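Local structure of carbohydrate kinase (Agrobacterium tumefaciens, 2NWH) at residues R121-V125 and R126-E130; I166-S169 and P170-V174; K177-L180 and G181-I185. The protein probably phosphorylates a sugar or related small substrate with ATP, as other members of the pfkB family of the ribokinase clan do. All blocks are in the same frame, centred on the assembly; numbering follows the deposited sequence.

Interaction 1: residues R121-V125 and R126-E130; sequences RRLKV and RAVRE
Val-128 turns CG1 anti to its backbone N (chi1 173°) and CG2 anti to its carbonyl carbon, and the two methyls straddle the junction between two consecutive helices, 120-123 and 126-134, joined by a two-residue link: CG1 goes to Leu-123, CG2 to Val-125. Leu-123 has its own CG anti to the backbone N (chi1 -176°), which swings Leu-123 CD1 back to lie 3.9 Å from Val-128 CG1, the two side chains crossing at about a right angle. On the other branch Val-125 CG2 meets Val-128 CG2 at 3.7 Å. Between the branches the carbonyl of Leu-123 presses on the valine, its O 3.2 Å from Val-128 CB. One bulky residue in the first turn of helix 126-134 thus packs against the end of helix 120-123 and the link that follows it.

The junction is a worked example of how one helix can end and another begin within two residues. Leu-123 closes the first helix, Lys-124 bridges, and Val-125 takes the N-cap position of the second. Inward, Leu-123 packs on Ala-151, Leu-152 and Ile-155 of helix 146-158, and with Val-128 it reaches Leu-9 of strand 5-9 in the main sheet. The new helix is started by Val-125 O, which receives Arg-129 N at 3.3 Å, nearly straight at 171° and in the carbonyl plane, and a weaker, bent bond from Val-128 N at 3.1 Å.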
ATOM      1  N   ARG A 121     -11.190  20.087   3.310  1.00 21.19           N
ATOM      2  CA  ARG A 121     -11.667  20.780   4.505  1.00 21.94           C
ATOM      3  C   ARG A 121     -11.434  19.948   5.748  1.00 20.67           C
ATOM      4  O   ARG A 121     -10.926  20.442   6.751  1.00 21.43           O
ATOM      5  CB  ARG A 121     -13.152  21.064   4.303  1.00 23.14           C
ATOM      6  CG  ARG A 121     -13.879  21.660   5.448  1.00 27.31           C
ATOM      7  CD  ARG A 121     -15.160  22.299   4.903  1.00 35.82           C
ATOM      8  NE  ARG A 121     -15.646  23.254   5.879  1.00 42.49           N
ATOM      9  CZ  ARG A 121     -16.550  24.195   5.655  1.00 43.92           C
ATOM     10  NH1 ARG A 121     -16.891  25.002   6.645  1.00 47.36           N
ATOM     11  NH2 ARG A 121     -17.100  24.336   4.460  1.00 44.80           N
ATOM     12  N   ARG A 122     -11.768  18.662   5.682  1.00 19.67           N
ATOM     13  CA  ARG A 122     -11.574  17.791   6.825  1.00 18.80           C
ATOM     14  C   ARG A 122     -10.102  17.491   7.095  1.00 18.66           C
ATOM     15  O   ARG A 122      -9.713  17.328   8.245  1.00 18.75           O
ATOM     16  CB  ARG A 122     -12.408  16.510   6.669  1.00 18.01           C
ATOM     17  CG  ARG A 122     -13.936  16.754   6.797  1.00 17.86           C
ATOM     18  CD  ARG A 122     -14.746  15.499   6.942  1.00 19.11           C
ATOM     19  NE  ARG A 122     -16.148  15.855   7.152  1.00 20.47           N
ATOM     20  CZ  ARG A 122     -17.163  15.693   6.289  1.00 23.02           C
ATOM     21  NH1 ARG A 122     -17.015  15.115   5.093  1.00 20.46           N
ATOM     22  NH2 ARG A 122     -18.368  16.112   6.652  1.00 23.36           N
ATOM     23  N   LEU A 123      -9.293  17.393   6.035  1.00 18.41           N
ATOM     24  CA  LEU A 123      -7.882  17.099   6.198  1.00 19.11           C
ATOM     25  C   LEU A 123      -7.220  18.273   6.949  1.00 19.94           C
ATOM     26  O   LEU A 123      -6.262  18.074   7.695  1.00 20.55           O
ATOM     27  CB  LEU A 123      -7.194  16.976   4.831  1.00 18.98           C
ATOM     28  CG  LEU A 123      -5.702  16.566   4.892  1.00 17.13           C
ATOM     29  CD1 LEU A 123      -5.481  15.040   5.203  1.00 17.49           C
ATOM     30  CD2 LEU A 123      -5.049  16.908   3.572  1.00 22.12           C
ATOM     31  N   LYS A 124      -7.765  19.462   6.743  1.00 20.67           N
ATOM     32  CA  LYS A 124      -7.139  20.711   7.239  1.00 23.04           C
ATOM     33  C   LYS A 124      -7.457  21.016   8.702  1.00 22.74           C
ATOM     34  O   LYS A 124      -7.050  22.062   9.217  1.00 25.71           O
ATOM     35  CB  LYS A 124      -7.522  21.881   6.322  1.00 23.52           C
ATOM     36  CG  LYS A 124      -6.795  21.849   4.957  1.00 27.63           C
ATOM     37  CD  LYS A 124      -7.343  22.893   3.962  1.00 32.36           C
ATOM     38  CE  LYS A 124      -6.924  22.524   2.523  1.00 34.62           C
ATOM     39  NZ  LYS A 124      -7.446  23.417   1.415  1.00 32.60           N
ATOM     40  N   VAL A 125      -8.207  20.150   9.381  1.00 21.62           N
ATOM     41  CA  VAL A 125      -8.548  20.402  10.790  1.00 21.79           C
ATOM     42  C   VAL A 125      -7.299  20.306  11.674  1.00 22.23           C
ATOM     43  O   VAL A 125      -6.423  19.504  11.391  1.00 22.25           O
ATOM     44  CB  VAL A 125      -9.694  19.477  11.317  1.00 21.10           C
ATOM     45  CG1 VAL A 125     -10.979  19.629  10.448  1.00 22.31           C
ATOM     46  CG2 VAL A 125      -9.242  18.039  11.453  1.00 19.28           C
ATOM     47  N   ARG A 126      -7.226  21.092  12.758  1.00 21.62           N
ATOM     48  CA  ARG A 126      -6.066  21.013  13.648  1.00 21.98           C
ATOM     49  C   ARG A 126      -5.659  19.592  14.026  1.00 21.11           C
ATOM     50  O   ARG A 126      -4.468  19.298  14.088  1.00 19.52           O
ATOM     51  CB  ARG A 126      -6.296  21.774  14.933  1.00 22.52           C
ATOM     52  CG  ARG A 126      -6.008  23.180  14.799  1.00 27.02           C
ATOM     53  CD  ARG A 126      -6.305  23.890  16.096  1.00 30.41           C
ATOM     54  NE  ARG A 126      -5.809  25.233  15.943  1.00 32.65           N
ATOM     55  CZ  ARG A 126      -5.968  26.225  16.815  1.00 31.09           C
ATOM     56  NH1 ARG A 126      -6.647  26.050  17.954  1.00 29.72           N
ATOM     57  NH2 ARG A 126      -5.435  27.394  16.515  1.00 24.84           N
ATOM     58  N   ALA A 127      -6.633  18.728  14.317  1.00 19.62           N
ATOM     59  CA  ALA A 127      -6.308  17.399  14.835  1.00 19.82           C
ATOM     60  C   ALA A 127      -5.462  16.584  13.849  1.00 20.25           C
ATOM     61  O   ALA A 127      -4.558  15.840  14.271  1.00 21.84           O
ATOM     62  CB  ALA A 127      -7.616  16.628  15.236  1.00 20.22           C
ATOM     63  N   VAL A 128      -5.719  16.738  12.544  1.00 19.89           N
ATOM     64  CA  VAL A 128      -4.961  16.000  11.514  1.00 19.31           C
ATOM     65  C   VAL A 128      -3.564  16.651  11.396  1.00 19.96           C
ATOM     66  O   VAL A 128      -2.558  15.952  11.322  1.00 18.16           O
ATOM     67  CB  VAL A 128      -5.662  16.018  10.137  1.00 20.26           C
ATOM     68  CG1 VAL A 128      -4.740  15.373   9.020  1.00 20.35           C
ATOM     69  CG2 VAL A 128      -7.081  15.334  10.196  1.00 20.51           C
ATOM     70  N   ARG A 129      -3.507  17.986  11.400  1.00 18.36           N
ATOM     71  CA  ARG A 129      -2.196  18.663  11.331  0.60 19.10           C
ATOM     72  C   ARG A 129      -1.293  18.273  12.491  1.00 18.10           C
ATOM     73  O   ARG A 129      -0.119  18.062  12.297  1.00 19.19           O
ATOM     74  CB  ARG A 129      -2.314  20.183  11.268  0.60 19.28           C
ATOM     75  CG  ARG A 129      -1.025  20.801  10.698  0.60 20.07           C
ATOM     76  CD  ARG A 129      -1.149  22.277  10.525  0.60 23.31           C
ATOM     77  NE  ARG A 129       0.010  22.743   9.789  0.60 23.41           N
ATOM     78  CZ  ARG A 129      -0.039  23.141   8.528  0.60 25.51           C
ATOM     79  NH1 ARG A 129       1.068  23.576   7.924  0.60 25.69           N
ATOM     80  NH2 ARG A 129      -1.199  23.144   7.891  0.60 24.98           N
ATOM     81  N   GLU A 130      -1.850  18.152  13.685  1.00 18.57           N
ATOM     82  CA  GLU A 130      -1.095  17.728  14.851  1.00 19.07           C
ATOM     83  C   GLU A 130      -0.632  16.248  14.723  1.00 19.49           C
ATOM     84  O   GLU A 130       0.465  15.896  15.141  1.00 19.23           O
ATOM     85  CB  GLU A 130      -1.956  17.900  16.097  1.00 20.17           C
ATOM     86  CG  GLU A 130      -2.197  19.391  16.393  1.00 21.66           C
ATOM     87  CD  GLU A 130      -3.090  19.626  17.588  1.00 28.48           C
ATOM     88  OE1 GLU A 130      -3.383  18.694  18.356  1.00 30.52           O
ATOM     89  OE2 GLU A 130      -3.484  20.784  17.760  1.00 33.03           O
TER

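Interaction 2: residues I166-S169 and P170-V174; sequences IAIS and PAKAV
Lys-172 and Ser-169 meet where the chain turns from strand 163-166 into the short helix 170-173, and the lysine is worth following outward. Lys-172 CB lies 3.4 Å from Ser-169 OG and also faces the carbonyl O of Ala-167. CG, set beside the lysine's own backbone N, stays against the same hydroxyl oxygen. From CD on the chain also meets Ile-168, while staying within about 4 Å of Ser-169 OG. A chi3 of -142° puts Lys-172 CE 3.8 Å from Ile-168 CG2, and the turn at chi4 (-71°) then leads NZ away. The lysine side chain also touches Ala-142 and Asn-143 in the loop after strand 137-141.

The serine does the polar work. With chi1 at 70°, Ser-169 OG sits between its backbone N and carbonyl carbon, where it accepts from Lys-172 N at 3.2 Å. Ser-169 O takes Ala-173 N at 2.8 Å, nearly in line with the C=O bond, and more weakly Lys-172 N, which thus has two acceptors on one residue. Pro-170 occupies the first helical position, where its missing N-H costs no helix bond, and its ring leans on Ala-191 and Glu-192 of helix 190-197. The methyls of Ala-167 and Ala-173 meet, CB to CB, at 4.0 Å. A hydroxyl N-cap followed by proline is a classic helix start, here at the C-terminal end of a parallel strand in the alpha/beta sheet of the ribokinase fold.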
ATOM      1  N   ILE A 166       0.935   5.225  -2.301  1.00 29.51           N
ATOM      2  CA  ILE A 166       0.643   3.980  -3.004  1.00 30.24           C
ATOM      3  C   ILE A 166      -0.477   4.255  -4.001  1.00 30.27           C
ATOM      4  O   ILE A 166      -1.538   4.792  -3.634  1.00 30.65           O
ATOM      5  CB  ILE A 166       0.212   2.890  -1.990  1.00 30.80           C
ATOM      6  CG1 ILE A 166       1.394   2.442  -1.127  1.00 31.14           C
ATOM      7  CG2 ILE A 166      -0.360   1.626  -2.662  1.00 32.39           C
ATOM      8  CD1 ILE A 166       0.855   1.687   0.120  1.00 30.84           C
ATOM      9  N   ALA A 167      -0.251   3.831  -5.246  1.00 30.48           N
ATOM     10  CA  ALA A 167      -1.088   4.182  -6.386  1.00 31.62           C
ATOM     11  C   ALA A 167      -2.455   3.484  -6.426  1.00 31.43           C
ATOM     12  O   ALA A 167      -3.385   4.008  -7.038  1.00 32.81           O
ATOM     13  CB  ALA A 167      -0.330   3.916  -7.688  1.00 31.33           C
ATOM     14  N   ILE A 168      -2.534   2.290  -5.827  1.00 31.41           N
ATOM     15  CA  ILE A 168      -3.732   1.456  -5.684  1.00 31.20           C
ATOM     16  C   ILE A 168      -4.227   0.791  -6.973  1.00 32.41           C
ATOM     17  O   ILE A 168      -4.379  -0.418  -7.005  1.00 32.10           O
ATOM     18  CB  ILE A 168      -4.920   2.163  -4.921  1.00 31.79           C
ATOM     19  CG1 ILE A 168      -4.472   2.622  -3.522  1.00 28.60           C
ATOM     20  CG2 ILE A 168      -6.096   1.213  -4.730  1.00 31.26           C
ATOM     21  CD1 ILE A 168      -4.162   1.458  -2.560  1.00 29.92           C
ATOM     22  N   SER A 169      -4.461   1.589  -8.015  1.00 32.88           N
ATOM     23  CA  SER A 169      -4.952   1.101  -9.312  1.00 33.52           C
ATOM     24  C   SER A 169      -4.653   2.144 -10.396  1.00 33.96           C
ATOM     25  O   SER A 169      -4.414   3.320 -10.066  1.00 32.93           O
ATOM     26  CB  SER A 169      -6.457   0.807  -9.229  1.00 34.24           C
ATOM     27  OG  SER A 169      -7.221   2.002  -9.118  1.00 34.60           O
ATOM     28  N   PRO A 170      -4.659   1.735 -11.697  1.00 35.30           N
ATOM     29  CA  PRO A 170      -4.417   2.723 -12.761  1.00 35.96           C
ATOM     30  C   PRO A 170      -5.466   3.842 -12.733  1.00 36.81           C
ATOM     31  O   PRO A 170      -5.125   5.017 -12.917  1.00 37.13           O
ATOM     32  CB  PRO A 170      -4.508   1.918 -14.059  1.00 36.54           C
ATOM     33  CG  PRO A 170      -4.885   0.533 -13.693  1.00 36.11           C
ATOM     34  CD  PRO A 170      -4.906   0.377 -12.221  1.00 35.47           C
ATOM     35  N   ALA A 171      -6.718   3.476 -12.467  1.00 37.14           N
ATOM     36  CA  ALA A 171      -7.802   4.450 -12.323  1.00 37.26           C
ATOM     37  C   ALA A 171      -7.528   5.484 -11.225  1.00 37.15           C
ATOM     38  O   ALA A 171      -7.783   6.677 -11.417  1.00 37.32           O
ATOM     39  CB  ALA A 171      -9.135   3.741 -12.081  1.00 37.47           C
ATOM     40  N   LYS A 172      -7.007   5.031 -10.086  1.00 37.19           N
ATOM     41  CA  LYS A 172      -6.834   5.895  -8.923  1.00 36.52           C
ATOM     42  C   LYS A 172      -5.546   6.701  -8.989  1.00 36.73           C
ATOM     43  O   LYS A 172      -5.522   7.847  -8.542  1.00 36.78           O
ATOM     44  CB  LYS A 172      -6.914   5.084  -7.628  1.00 37.20           C
ATOM     45  CG  LYS A 172      -8.343   4.630  -7.285  1.00 37.11           C
ATOM     46  CD  LYS A 172      -8.434   4.067  -5.874  1.00 41.51           C
ATOM     47  CE  LYS A 172      -9.373   2.861  -5.783  1.00 44.42           C
ATOM     48  NZ  LYS A 172     -10.812   3.217  -5.934  1.00 47.41           N
ATOM     49  N   ALA A 173      -4.490   6.114  -9.560  1.00 35.84           N
ATOM     50  CA  ALA A 173      -3.175   6.760  -9.668  1.00 36.23           C
ATOM     51  C   ALA A 173      -3.214   8.216 -10.155  1.00 35.99           C
ATOM     52  O   ALA A 173      -2.500   9.070  -9.616  1.00 35.16           O
ATOM     53  CB  ALA A 173      -2.246   5.932 -10.564  1.00 35.77           C
ATOM     54  N   VAL A 174      -4.047   8.480 -11.170  1.00 36.04           N
ATOM     55  CA  VAL A 174      -4.155   9.818 -11.782  1.00 36.42           C
ATOM     56  C   VAL A 174      -4.475  10.921 -10.747  1.00 35.99           C
ATOM     57  O   VAL A 174      -4.088  12.083 -10.909  1.00 35.90           O
ATOM     58  CB  VAL A 174      -5.202   9.843 -12.923  1.00 36.53           C
ATOM     59  CG1 VAL A 174      -4.828   8.867 -14.025  1.00 37.16           C
ATOM     60  CG2 VAL A 174      -6.605   9.546 -12.383  1.00 37.07           C
TER

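Interaction 3: residues K177-L180 and G181-I185; sequences KAAL and GDIDI. With CA (calcium ion), chain B.
Ile-183 folds back over Ala-179 and Leu-180 in a compact turn on the way to strand 185-189. Apolar contact comes first. Ile-183 has CG1 beside its backbone N (chi1 -71°), and chi2 of 165° stretches the branch out so that Ile-183 CD1 reaches Ala-179 CB at 4.1 Å, with Leu-180 CD2 slightly farther off. Ile-183 CG1 lies 3.6 Å from Ala-179 O, so the side chain rests on the backbone as well as on methyl groups. Beyond the turn it is buried against Leu-163 and Ala-165 of strand 163-166, and against Leu-176 and Leu-216.

The backbone bonds form a second group, two successive i to i+3 links. Asp-182 N donates to Ala-179 O at 2.7 Å, and Ile-183 N to Leu-180 O at 3.1 Å. Both donors stand above the carbonyl planes they address, the second 62° out of plane, which reflects how tightly the chain winds here.

Metal and water make the third group. The calcium ion is bound by Ala-178 O at 2.4 Å and by three waters. One of these waters gives a weak bond to Asp-182 OD2, and another weakly accepts from Gly-181 N, so residues 181-185 touch the ion's hydration shell by weak bonds only. Asp-182 OD2 also forms a salt bridge with Arg-157, which joins the turn to helix 146-158; two positive partners, the arginine and the nearby ion, would probably stabilise the carboxylate as an anion. Two overlapping beta turns, each closed by an i to i+3 bond, thus lie beside a largely hydrated calcium ion in the connection that leads into strand 185-189 of the alpha/beta layer.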
ATOM      1  N   LYS A 177      -1.665  13.343  -9.448  1.00 34.03           N
ATOM      2  CA  LYS A 177      -0.970  14.208 -10.417  1.00 33.04           C
ATOM      3  C   LYS A 177      -0.533  15.574  -9.854  1.00 32.71           C
ATOM      4  O   LYS A 177       0.654  15.935  -9.999  1.00 32.11           O
ATOM      5  CB  LYS A 177      -1.805  14.354 -11.687  1.00 33.63           C
ATOM      6  CG  LYS A 177      -1.095  15.038 -12.862  1.00 35.98           C
ATOM      7  CD  LYS A 177      -1.976  15.083 -14.130  1.00 40.57           C
ATOM      8  CE  LYS A 177      -3.441  15.487 -13.834  1.00 41.21           C
ATOM      9  NZ  LYS A 177      -3.600  16.847 -13.225  1.00 43.67           N
ATOM     10  N   ALA A 178      -1.441  16.328  -9.205  1.00 31.91           N
ATOM     11  CA  ALA A 178      -1.023  17.625  -8.627  1.00 31.55           C
ATOM     12  C   ALA A 178      -0.074  17.454  -7.421  1.00 31.55           C
ATOM     13  O   ALA A 178       0.813  18.295  -7.165  1.00 30.84           O
ATOM     14  CB  ALA A 178      -2.208  18.498  -8.270  1.00 32.03           C
ATOM     15  N   ALA A 179      -0.221  16.340  -6.713  1.00 31.21           N
ATOM     16  CA  ALA A 179       0.564  16.104  -5.498  1.00 31.57           C
ATOM     17  C   ALA A 179       1.976  15.603  -5.819  1.00 31.49           C
ATOM     18  O   ALA A 179       2.860  15.559  -4.956  1.00 31.25           O
ATOM     19  CB  ALA A 179      -0.176  15.096  -4.614  1.00 30.61           C
ATOM     20  N   LEU A 180       2.191  15.246  -7.079  1.00 33.01           N
ATOM     21  CA  LEU A 180       3.430  14.594  -7.485  1.00 33.08           C
ATOM     22  C   LEU A 180       4.674  15.293  -6.990  1.00 33.44           C
ATOM     23  O   LEU A 180       5.554  14.657  -6.439  1.00 34.73           O
ATOM     24  CB  LEU A 180       3.465  14.412  -8.979  1.00 34.06           C
ATOM     25  CG  LEU A 180       2.702  13.209  -9.512  1.00 35.10           C
ATOM     26  CD1 LEU A 180       3.364  12.872 -10.835  1.00 35.81           C
ATOM     27  CD2 LEU A 180       2.737  12.005  -8.513  1.00 36.14           C
ATOM     28  N   GLY A 181       4.738  16.605  -7.188  1.00 34.24           N
ATOM     29  CA  GLY A 181       5.866  17.405  -6.737  1.00 34.31           C
ATOM     30  C   GLY A 181       6.139  17.378  -5.241  1.00 34.21           C
ATOM     31  O   GLY A 181       7.255  17.763  -4.818  1.00 35.19           O
ATOM     32  N   ASP A 182       5.134  16.957  -4.449  1.00 33.07           N
ATOM     33  CA  ASP A 182       5.245  16.862  -2.988  1.00 32.38           C
ATOM     34  C   ASP A 182       5.448  15.415  -2.463  1.00 32.68           C
ATOM     35  O   ASP A 182       5.586  15.205  -1.243  1.00 33.34           O
ATOM     36  CB  ASP A 182       4.027  17.495  -2.330  1.00 32.06           C
ATOM     37  CG  ASP A 182       4.017  19.024  -2.466  1.00 30.50           C
ATOM     38  OD1 ASP A 182       5.078  19.626  -2.186  1.00 28.61           O
ATOM     39  OD2 ASP A 182       2.961  19.611  -2.805  1.00 28.19           O
ATOM     40  N   ILE A 183       5.463  14.447  -3.380  1.00 32.35           N
ATOM     41  CA  ILE A 183       5.635  13.015  -3.043  1.00 31.98           C
ATOM     42  C   ILE A 183       7.107  12.568  -3.214  1.00 31.87           C
ATOM     43  O   ILE A 183       7.663  12.580  -4.319  1.00 31.99           O
ATOM     44  CB  ILE A 183       4.668  12.115  -3.860  1.00 30.95           C
ATOM     45  CG1 ILE A 183       3.234  12.316  -3.374  1.00 33.70           C
ATOM     46  CG2 ILE A 183       5.056  10.601  -3.748  1.00 32.23           C
ATOM     47  CD1 ILE A 183       2.156  11.795  -4.300  1.00 34.34           C
ATOM     48  N   ASP A 184       7.732  12.198  -2.104  1.00 31.30           N
ATOM     49  CA  ASP A 184       9.091  11.721  -2.113  1.00 32.70           C
ATOM     50  C   ASP A 184       9.236  10.356  -2.765  1.00 32.06           C
ATOM     51  O   ASP A 184      10.212  10.121  -3.447  1.00 31.05           O
ATOM     52  CB  ASP A 184       9.643  11.704  -0.689  1.00 33.73           C
ATOM     53  CG  ASP A 184      10.055  13.084  -0.217  1.00 38.23           C
ATOM     54  OD1 ASP A 184       9.881  14.059  -0.983  1.00 37.43           O
ATOM     55  OD2 ASP A 184      10.592  13.178   0.911  1.00 47.05           O
ATOM     56  N   ILE A 185       8.280   9.453  -2.519  1.00 31.38           N
ATOM     57  CA  ILE A 185       8.304   8.084  -3.101  1.00 31.62           C
ATOM     58  C   ILE A 185       6.889   7.615  -3.461  1.00 31.74           C
ATOM     59  O   ILE A 185       6.014   7.521  -2.584  1.00 31.93           O
ATOM     60  CB  ILE A 185       8.894   7.020  -2.144  1.00 31.55           C
ATOM     61  CG1 ILE A 185      10.250   7.472  -1.576  1.00 32.02           C
ATOM     62  CG2 ILE A 185       9.030   5.651  -2.900  1.00 32.69           C
ATOM     63  CD1 ILE A 185      10.709   6.772  -0.312  1.00 32.14           C
TER
HETATM   64 CA    CA B 401       2.093  20.286  -7.357  1.00 37.89          CA
HETATM   65  O   HOH W   1       2.906  18.593  -9.258  1.00 49.38           O
HETATM   66  O   HOH W   2       3.559  19.561  -5.763  1.00 41.53           O
HETATM   67  O   HOH W   3       0.192  20.901  -5.861  1.00 50.59           O

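The three interactions follow one another along the chain and show three local ways of redirecting it. Interactions 2 and 3 belong to a single connection, from strand 163-166 to the neighbouring parallel strand 185-189: one starts the short helix 170-173, the other turns the chain toward strand 185-189, with centres 13 Å apart. Interaction 1 is more peripheral, its centre about 20 Å from that of interaction 3 and 24 Å from that of interaction 2. Helix 146-158 links interactions 1 and 3, since Leu-123 packs on it and Asp-182 is salt-bridged to it. The calcium ion bound at 177-185 is about 13 Å from the side chain of Lys-124; the sodium site at Asp-249 and Thr-251 is a separate one.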